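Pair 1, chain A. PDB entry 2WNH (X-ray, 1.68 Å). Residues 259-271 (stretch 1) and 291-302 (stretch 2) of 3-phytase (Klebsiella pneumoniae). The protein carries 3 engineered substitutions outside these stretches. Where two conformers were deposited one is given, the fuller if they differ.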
# COMPACT_ATOMS: atom_id res chain seq x y z
N ALA A 259 37.23 -30.09 3.75
CA ALA A 259 35.92 -29.86 3.14
C ALA A 259 35.15 -31.18 3.00
O ALA A 259 33.93 -31.23 3.20
CB ALA A 259 36.07 -29.20 1.79
N GLN A 260 35.85 -32.26 2.68
CA GLN A 260 35.21 -33.57 2.57
C GLN A 260 34.67 -34.05 3.92
O GLN A 260 33.54 -34.51 4.02
CB GLN A 260 36.19 -34.59 1.97
CG GLN A 260 36.38 -34.42 0.48
CD GLN A 260 37.38 -35.40 -0.09
OE1 GLN A 260 38.46 -35.61 0.49
NE2 GLN A 260 37.07 -35.97 -1.24
N LYS A 261 35.48 -33.93 4.97
CA LYS A 261 35.05 -34.37 6.30
C LYS A 261 33.91 -33.52 6.86
O LYS A 261 32.96 -34.05 7.44
CB LYS A 261 36.21 -34.38 7.31
CG LYS A 261 37.21 -35.52 7.06
CD LYS A 261 36.56 -36.91 7.12
CE LYS A 261 35.78 -37.17 8.42
NZ LYS A 261 35.10 -38.51 8.42
N ARG A 262 34.02 -32.21 6.70
CA ARG A 262 33.13 -31.30 7.41
C ARG A 262 31.99 -30.69 6.56
O ARG A 262 31.07 -30.12 7.12
CB ARG A 262 33.94 -30.20 8.11
CG ARG A 262 34.79 -30.71 9.30
CD ARG A 262 35.26 -29.55 10.16
NE ARG A 262 34.15 -28.92 10.87
CZ ARG A 262 34.03 -27.62 11.11
NH1 ARG A 262 34.95 -26.77 10.68
NH2 ARG A 262 32.97 -27.16 11.76
N GLY A 263 32.08 -30.82 5.24
CA GLY A 263 31.07 -30.28 4.33
C GLY A 263 30.27 -31.29 3.51
O GLY A 263 29.28 -30.91 2.88
N SER A 264 30.68 -32.57 3.49
CA SER A 264 29.95 -33.55 2.67
C SER A 264 28.50 -33.74 3.08
O SER A 264 27.64 -33.91 2.22
CB SER A 264 30.65 -34.92 2.68
OG SER A 264 31.87 -34.86 1.96
N VAL A 265 28.23 -33.70 4.38
CA VAL A 265 26.87 -33.89 4.89
C VAL A 265 25.92 -32.80 4.36
O VAL A 265 24.76 -33.07 4.02
CB VAL A 265 26.87 -33.99 6.44
CG1 VAL A 265 27.34 -32.68 7.08
CG2 VAL A 265 25.54 -34.47 6.98
N LEU A 266 26.45 -31.58 4.25
CA LEU A 266 25.65 -30.43 3.83
C LEU A 266 25.47 -30.41 2.33
O LEU A 266 24.36 -30.20 1.82
CB LEU A 266 26.31 -29.12 4.32
CG LEU A 266 25.64 -27.79 3.96
CD1 LEU A 266 24.13 -27.76 4.35
CD2 LEU A 266 26.40 -26.63 4.63
N LEU A 267 26.54 -30.64 1.58
CA LEU A 267 26.35 -30.67 0.14
C LEU A 267 25.39 -31.81 -0.21
O LEU A 267 24.49 -31.64 -1.05
CB LEU A 267 27.66 -30.81 -0.63
CG LEU A 267 27.51 -30.95 -2.16
CD1 LEU A 267 26.78 -29.77 -2.81
CD2 LEU A 267 28.87 -31.09 -2.83
N ASN A 268 25.58 -32.97 0.42
CA ASN A 268 24.67 -34.09 0.16
C ASN A 268 23.18 -33.74 0.40
O ASN A 268 22.30 -34.11 -0.42
CB ASN A 268 25.06 -35.30 1.00
CG ASN A 268 24.27 -36.52 0.62
OD1 ASN A 268 24.29 -36.96 -0.54
ND2 ASN A 268 23.55 -37.07 1.59
N ALA A 269 22.92 -33.06 1.52
CA ALA A 269 21.58 -32.61 1.91
C ALA A 269 21.01 -31.63 0.87
O ALA A 269 19.81 -31.69 0.53
CB ALA A 269 21.58 -31.98 3.29
N MET A 270 21.88 -30.75 0.38
CA MET A 270 21.48 -29.75 -0.62
C MET A 270 21.16 -30.36 -1.97
O MET A 270 20.16 -29.99 -2.60
CB MET A 270 22.57 -28.66 -0.76
CG MET A 270 22.65 -27.71 0.43
SD MET A 270 24.11 -26.65 0.31
CE MET A 270 23.71 -25.60 -1.09
N LEU A 271 22.01 -31.28 -2.45
CA LEU A 271 21.74 -31.97 -3.73
C LEU A 271 20.47 -32.85 -3.67
O LEU A 271 19.66 -32.84 -4.61
CB LEU A 271 22.93 -32.83 -4.17
CG LEU A 271 24.23 -32.06 -4.47
CD1 LEU A 271 25.33 -33.06 -4.66
CD2 LEU A 271 24.03 -31.16 -5.72
N ASP A 291 30.16 -18.76 6.80
CA ASP A 291 31.03 -18.73 5.64
C ASP A 291 31.84 -20.02 5.55
O ASP A 291 32.10 -20.50 4.46
CB ASP A 291 31.93 -17.48 5.63
CG ASP A 291 32.64 -17.21 6.96
OD1 ASP A 291 32.63 -18.04 7.91
OD2 ASP A 291 33.24 -16.13 7.06
N THR A 292 32.22 -20.57 6.70
CA THR A 292 32.90 -21.87 6.77
C THR A 292 32.16 -22.97 5.97
O THR A 292 32.74 -23.71 5.17
CB THR A 292 33.02 -22.29 8.25
OG1 THR A 292 33.81 -21.30 8.93
CG2 THR A 292 33.72 -23.65 8.38
N ASN A 293 30.85 -23.05 6.20
CA ASN A 293 30.01 -24.04 5.54
C ASN A 293 29.94 -23.81 4.03
O ASN A 293 30.07 -24.75 3.24
CB ASN A 293 28.60 -24.03 6.15
CG ASN A 293 28.62 -24.23 7.65
OD1 ASN A 293 28.43 -23.28 8.41
ND2 ASN A 293 28.89 -25.45 8.09
N ILE A 294 29.72 -22.56 3.63
CA ILE A 294 29.70 -22.21 2.21
C ILE A 294 31.02 -22.53 1.51
O ILE A 294 31.01 -23.10 0.43
CB ILE A 294 29.30 -20.74 1.96
CG1 ILE A 294 27.85 -20.55 2.44
CG2 ILE A 294 29.44 -20.40 0.47
CD1 ILE A 294 27.36 -19.08 2.50
N ALA A 295 32.13 -22.17 2.15
CA ALA A 295 33.46 -22.48 1.59
C ALA A 295 33.66 -23.99 1.40
O ALA A 295 34.14 -24.42 0.34
CB ALA A 295 34.56 -21.89 2.46
N MET A 296 33.29 -24.78 2.39
CA MET A 296 33.47 -26.23 2.24
C MET A 296 32.61 -26.80 1.12
O MET A 296 33.07 -27.59 0.29
CB MET A 296 33.23 -26.93 3.56
CG MET A 296 34.34 -26.65 4.56
SD MET A 296 34.08 -27.43 6.15
CE MET A 296 32.50 -26.80 6.68
N VAL A 297 31.34 -26.38 1.09
CA VAL A 297 30.45 -26.80 0.02
C VAL A 297 30.96 -26.43 -1.39
O VAL A 297 30.98 -27.29 -2.29
CB VAL A 297 29.02 -26.29 0.26
CG1 VAL A 297 28.14 -26.63 -0.94
CG2 VAL A 297 28.47 -26.94 1.53
N ARG A 298 31.36 -25.18 -1.61
CA ARG A 298 31.84 -24.78 -2.93
C ARG A 298 33.13 -25.52 -3.29
O ARG A 298 33.36 -25.81 -4.45
CB ARG A 298 31.99 -23.25 -3.10
CG ARG A 298 32.94 -22.56 -2.13
CD ARG A 298 34.37 -22.37 -2.68
NE ARG A 298 35.21 -21.75 -1.65
CZ ARG A 298 35.22 -20.44 -1.39
NH1 ARG A 298 34.44 -19.63 -2.10
NH2 ARG A 298 36.01 -19.93 -0.43
N THR A 299 33.97 -25.80 -2.29
CA THR A 299 35.16 -26.63 -2.57
C THR A 299 34.79 -28.02 -3.10
O THR A 299 35.35 -28.47 -4.11
CB THR A 299 36.13 -26.65 -1.36
OG1 THR A 299 36.74 -25.36 -1.28
CG2 THR A 299 37.23 -27.70 -1.53
N LEU A 300 33.84 -28.67 -2.44
CA LEU A 300 33.37 -29.99 -2.89
C LEU A 300 32.73 -29.92 -4.26
O LEU A 300 32.86 -30.84 -5.09
CB LEU A 300 32.43 -30.63 -1.84
CG LEU A 300 33.06 -30.95 -0.48
CD1 LEU A 300 31.99 -31.49 0.42
CD2 LEU A 300 34.20 -31.93 -0.64
N MET A 301 32.04 -28.81 -4.54
CA MET A 301 31.46 -28.55 -5.88
C MET A 301 32.51 -28.26 -6.94
O MET A 301 32.19 -28.27 -8.13
CB MET A 301 30.46 -27.38 -5.83
CG MET A 301 29.23 -27.63 -4.97
SD MET A 301 28.35 -26.08 -4.65
CE MET A 301 27.19 -26.06 -6.00
N ASN A 302 33.74 -27.97 -6.51
CA ASN A 302 34.79 -27.46 -7.42
C ASN A 302 34.35 -26.18 -8.13
O ASN A 302 34.57 -25.99 -9.33
CB ASN A 302 35.22 -28.55 -8.42
CG ASN A 302 36.68 -28.43 -8.84
OD1 ASN A 302 37.11 -29.12 -9.77
ND2 ASN A 302 37.46 -27.60 -8.16
O HOH W 1 28.95 -28.22 6.76

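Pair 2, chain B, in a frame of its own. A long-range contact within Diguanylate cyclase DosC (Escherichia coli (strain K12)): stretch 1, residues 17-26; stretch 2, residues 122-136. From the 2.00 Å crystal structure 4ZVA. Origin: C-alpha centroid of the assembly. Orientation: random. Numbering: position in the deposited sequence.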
# COMPACT_ATOMS: atom_id res chain seq x y z
N PRO B 17 -20.37 -9.20 5.83
CA PRO B 17 -20.51 -8.06 6.75
C PRO B 17 -19.31 -7.12 6.75
O PRO B 17 -19.47 -5.93 7.02
CB PRO B 17 -20.66 -8.74 8.12
CG PRO B 17 -21.14 -10.11 7.82
CD PRO B 17 -20.46 -10.48 6.55
N ILE B 18 -18.13 -7.66 6.45
CA ILE B 18 -16.91 -6.86 6.44
C ILE B 18 -16.85 -5.97 5.21
O ILE B 18 -16.54 -4.78 5.31
CB ILE B 18 -15.65 -7.75 6.48
CG1 ILE B 18 -15.62 -8.53 7.80
CG2 ILE B 18 -14.40 -6.90 6.34
CD1 ILE B 18 -15.78 -7.65 9.02
N ARG B 19 -17.14 -6.55 4.05
CA ARG B 19 -17.20 -5.76 2.82
C ARG B 19 -18.33 -4.73 2.90
O ARG B 19 -18.23 -3.65 2.32
CB ARG B 19 -17.40 -6.67 1.61
CG ARG B 19 -16.17 -7.52 1.28
CD ARG B 19 -16.35 -8.31 -0.01
NE ARG B 19 -17.33 -9.38 0.13
CZ ARG B 19 -18.56 -9.33 -0.37
NH1 ARG B 19 -18.96 -8.25 -1.04
NH2 ARG B 19 -19.39 -10.35 -0.21
N ALA B 20 -19.39 -5.06 3.62
CA ALA B 20 -20.53 -4.16 3.75
C ALA B 20 -20.15 -2.90 4.52
O ALA B 20 -20.55 -1.80 4.15
CB ALA B 20 -21.68 -4.86 4.44
N LYS B 21 -19.36 -3.07 5.57
CA LYS B 21 -18.94 -1.95 6.39
C LYS B 21 -17.87 -1.14 5.66
O LYS B 21 -17.79 0.08 5.83
CB LYS B 21 -18.42 -2.43 7.74
CG LYS B 21 -19.50 -3.02 8.63
CD LYS B 21 -18.96 -3.42 9.99
CE LYS B 21 -20.06 -3.96 10.88
NZ LYS B 21 -20.69 -5.19 10.31
N ALA B 22 -17.08 -1.81 4.84
CA ALA B 22 -16.11 -1.14 3.98
C ALA B 22 -16.83 -0.23 2.98
O ALA B 22 -16.40 0.90 2.73
CB ALA B 22 -15.23 -2.15 3.26
N ALA B 23 -17.90 -0.74 2.40
CA ALA B 23 -18.71 0.06 1.48
C ALA B 23 -19.37 1.22 2.22
O ALA B 23 -19.47 2.32 1.68
CB ALA B 23 -19.76 -0.81 0.80
N GLU B 24 -19.82 0.97 3.44
CA GLU B 24 -20.47 2.00 4.24
C GLU B 24 -19.52 3.15 4.52
O GLU B 24 -19.87 4.31 4.34
CB GLU B 24 -20.99 1.40 5.56
CG GLU B 24 -21.99 2.29 6.32
CD GLU B 24 -21.32 3.34 7.18
OE1 GLU B 24 -20.13 3.18 7.52
OE2 GLU B 24 -22.00 4.33 7.53
N ILE B 25 -18.30 2.81 4.93
CA ILE B 25 -17.27 3.81 5.18
C ILE B 25 -16.99 4.62 3.92
O ILE B 25 -16.88 5.85 3.98
CB ILE B 25 -15.96 3.15 5.67
CG1 ILE B 25 -16.13 2.62 7.09
CG2 ILE B 25 -14.81 4.14 5.62
CD1 ILE B 25 -16.37 3.70 8.12
N ALA B 26 -16.89 3.94 2.79
CA ALA B 26 -16.58 4.59 1.52
C ALA B 26 -17.64 5.63 1.13
O ALA B 26 -17.32 6.79 0.90
CB ALA B 26 -16.44 3.55 0.42
N ASP B 122 -17.90 3.29 14.73
CA ASP B 122 -18.41 2.67 15.95
C ASP B 122 -18.39 1.15 15.85
O ASP B 122 -18.98 0.46 16.68
CB ASP B 122 -19.83 3.17 16.24
CG ASP B 122 -19.87 4.65 16.56
OD1 ASP B 122 -18.94 5.14 17.25
OD2 ASP B 122 -20.82 5.34 16.13
N TYR B 123 -17.70 0.64 14.84
CA TYR B 123 -17.54 -0.80 14.68
C TYR B 123 -16.59 -1.34 15.75
O TYR B 123 -15.85 -0.58 16.37
CB TYR B 123 -17.02 -1.12 13.27
CG TYR B 123 -17.91 -0.58 12.17
CD1 TYR B 123 -19.30 -0.60 12.30
CD2 TYR B 123 -17.38 -0.03 11.01
CE1 TYR B 123 -20.12 -0.11 11.31
CE2 TYR B 123 -18.20 0.47 10.01
CZ TYR B 123 -19.57 0.42 10.16
OH TYR B 123 -20.39 0.91 9.17
N SER B 124 -16.61 -2.65 15.96
CA SER B 124 -15.70 -3.27 16.92
C SER B 124 -14.27 -3.24 16.38
O SER B 124 -14.06 -3.05 15.19
CB SER B 124 -16.11 -4.71 17.24
OG SER B 124 -15.80 -5.58 16.17
N ALA B 125 -13.30 -3.42 17.27
CA ALA B 125 -11.90 -3.41 16.87
C ALA B 125 -11.61 -4.52 15.86
O ALA B 125 -10.87 -4.31 14.90
CB ALA B 125 -11.00 -3.56 18.09
N ALA B 126 -12.23 -5.68 16.07
CA ALA B 126 -12.06 -6.80 15.15
C ALA B 126 -12.62 -6.46 13.77
O ALA B 126 -12.05 -6.82 12.75
CB ALA B 126 -12.74 -8.05 15.70
N GLU B 127 -13.76 -5.76 13.75
CA GLU B 127 -14.36 -5.34 12.50
C GLU B 127 -13.50 -4.28 11.81
O GLU B 127 -13.30 -4.34 10.59
CB GLU B 127 -15.78 -4.80 12.74
CG GLU B 127 -16.77 -5.89 13.11
CD GLU B 127 -18.12 -5.35 13.53
OE1 GLU B 127 -18.21 -4.15 13.87
OE2 GLU B 127 -19.09 -6.13 13.53
N LYS B 128 -13.00 -3.33 12.58
CA LYS B 128 -12.14 -2.27 12.05
C LYS B 128 -10.91 -2.85 11.36
O LYS B 128 -10.51 -2.40 10.29
CB LYS B 128 -11.71 -1.32 13.16
CG LYS B 128 -12.84 -0.46 13.73
CD LYS B 128 -12.34 0.39 14.88
CE LYS B 128 -13.45 1.29 15.43
NZ LYS B 128 -12.99 2.05 16.62
N LEU B 129 -10.31 -3.86 11.99
CA LEU B 129 -9.12 -4.51 11.44
C LEU B 129 -9.40 -5.14 10.08
O LEU B 129 -8.64 -4.97 9.13
CB LEU B 129 -8.61 -5.58 12.40
CG LEU B 129 -7.44 -6.44 11.89
CD1 LEU B 129 -6.20 -5.59 11.67
CD2 LEU B 129 -7.15 -7.59 12.85
N GLN B 130 -10.51 -5.88 9.99
CA GLN B 130 -10.87 -6.57 8.77
C GLN B 130 -11.33 -5.61 7.67
O GLN B 130 -11.06 -5.83 6.49
CB GLN B 130 -11.95 -7.61 9.06
CG GLN B 130 -11.45 -8.74 9.93
CD GLN B 130 -12.46 -9.86 10.07
OE1 GLN B 130 -13.50 -9.70 10.71
NE2 GLN B 130 -12.16 -11.01 9.48
N VAL B 131 -12.03 -4.55 8.06
CA VAL B 131 -12.46 -3.54 7.11
C VAL B 131 -11.26 -2.79 6.55
O VAL B 131 -11.17 -2.54 5.35
CB VAL B 131 -13.46 -2.54 7.74
CG1 VAL B 131 -13.65 -1.34 6.84
CG2 VAL B 131 -14.78 -3.22 8.02
N TYR B 132 -10.33 -2.44 7.43
CA TYR B 132 -9.12 -1.74 7.03
C TYR B 132 -8.26 -2.62 6.12
O TYR B 132 -7.70 -2.15 5.14
CB TYR B 132 -8.34 -1.31 8.28
CG TYR B 132 -7.02 -0.63 8.00
CD1 TYR B 132 -6.97 0.58 7.33
CD2 TYR B 132 -5.83 -1.19 8.44
CE1 TYR B 132 -5.76 1.22 7.09
CE2 TYR B 132 -4.62 -0.57 8.21
CZ TYR B 132 -4.59 0.63 7.53
OH TYR B 132 -3.38 1.24 7.30
N HIS B 133 -8.19 -3.91 6.45
CA HIS B 133 -7.43 -4.87 5.64
C HIS B 133 -8.00 -4.99 4.22
O HIS B 133 -7.27 -4.86 3.24
CB HIS B 133 -7.42 -6.24 6.30
CG HIS B 133 -6.88 -7.33 5.43
ND1 HIS B 133 -7.65 -8.38 4.98
CD2 HIS B 133 -5.64 -7.53 4.90
CE1 HIS B 133 -6.92 -9.18 4.23
NE2 HIS B 133 -5.70 -8.69 4.17
N PHE B 134 -9.30 -5.24 4.13
CA PHE B 134 -9.97 -5.33 2.83
C PHE B 134 -9.76 -4.05 2.03
O PHE B 134 -9.50 -4.11 0.82
CB PHE B 134 -11.47 -5.59 3.01
CG PHE B 134 -12.24 -5.60 1.72
CD1 PHE B 134 -12.23 -6.72 0.91
CD2 PHE B 134 -12.97 -4.49 1.32
CE1 PHE B 134 -12.94 -6.74 -0.28
CE2 PHE B 134 -13.67 -4.50 0.13
CZ PHE B 134 -13.66 -5.62 -0.67
N SER B 135 -9.86 -2.91 2.70
CA SER B 135 -9.70 -1.61 2.06
C SER B 135 -8.28 -1.42 1.54
O SER B 135 -8.09 -0.96 0.41
CB SER B 135 -10.06 -0.49 3.03
OG SER B 135 -11.42 -0.57 3.42
N ILE B 136 -7.28 -1.75 2.36
CA ILE B 136 -5.89 -1.61 1.94
C ILE B 136 -5.59 -2.50 0.74
O ILE B 136 -5.02 -2.05 -0.25
CB ILE B 136 -4.91 -1.95 3.09
CG1 ILE B 136 -4.98 -0.89 4.18
CG2 ILE B 136 -3.49 -2.05 2.56
CD1 ILE B 136 -4.62 0.51 3.70
O HOH W 2 -19.28 -7.36 10.91
O HOH W 3 -13.57 1.31 3.77

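In both pairs two helices cross nearly at right angles. The N-to-C directions enclose 86° in pair 1 and 73° in pair 2, with the same negative hand, and the axes approach to 8.3 and 8.7 Å. Fourteen central residues superpose with an RMSD of 0.6 Å, and the buried areas are similar, 663 and 621 Å².

The one identity at the heart of the match is valine: V297(A) falls on V131(B), both with chi1 in t. V297(A) sits as a knob among G263(A), L266(A), L267(A) and M270(A), its CG2 3.7 Å from CD2 of L266(A) and its CG1 3.9 Å from CD1 of L267(A). V131(B) faces the counterparts of three of these residues. Its CG2 lies 4.1 Å from CG2 of I18(B) and 3.7 Å from CB of K21(B), and its CG1 lies 4.0 Å from CB of A22(B).

Around this valine, bulk is distributed differently. At the position shared by L267(A) and A22(B), pair 1 fills the space from the first helix: CD2 of L267(A) reaches CB of L300(A) at 3.7 Å, and CD1 reaches CG of M301(A) at 3.9 Å. Pair 2 has only a methyl there, and the larger group comes from the second helix, where F134(B), matching L300(A), brings CD2 to 3.8 Å from CB of A22(B). CG of R19(B) covers one face of this ring, 3.8 Å from its centroid. The matching S264(A) instead turns its OG back to O of Q260(A), a 2.7 Å hydrogen bond, while L300(A) lodges among A259(A), G263(A), S264(A) and L267(A).

G263(A) and I18(B) make the sharpest contrast. An ideal CB on the glycine would stand 2.8 Å from CB of M296(A), a clash, so the absent side chain permits close packing here. In pair 2 the isoleucine is accommodated beside Q130(B), the counterpart of M296(A), with CD1 of I18(B) 3.5 Å from OE1 of Q130(B).

Polarity also differs. No direct hydrogen bond joins the stretches of pair 1, although a water links O of R262(A) to ND2 of N293(A). In pair 2, K21(B) replaces L266(A) and E127(B) replaces N293(A); their NZ and OE2 form a long salt bridge of 3.7 Å, supplemented by a bridging water. The lysine's aliphatic part is used as well, CD of K21(B) lying 3.6 Å from the centroid of the Y123(B) ring, over its face. A second water connects O of A22(B) with OG of S135(B).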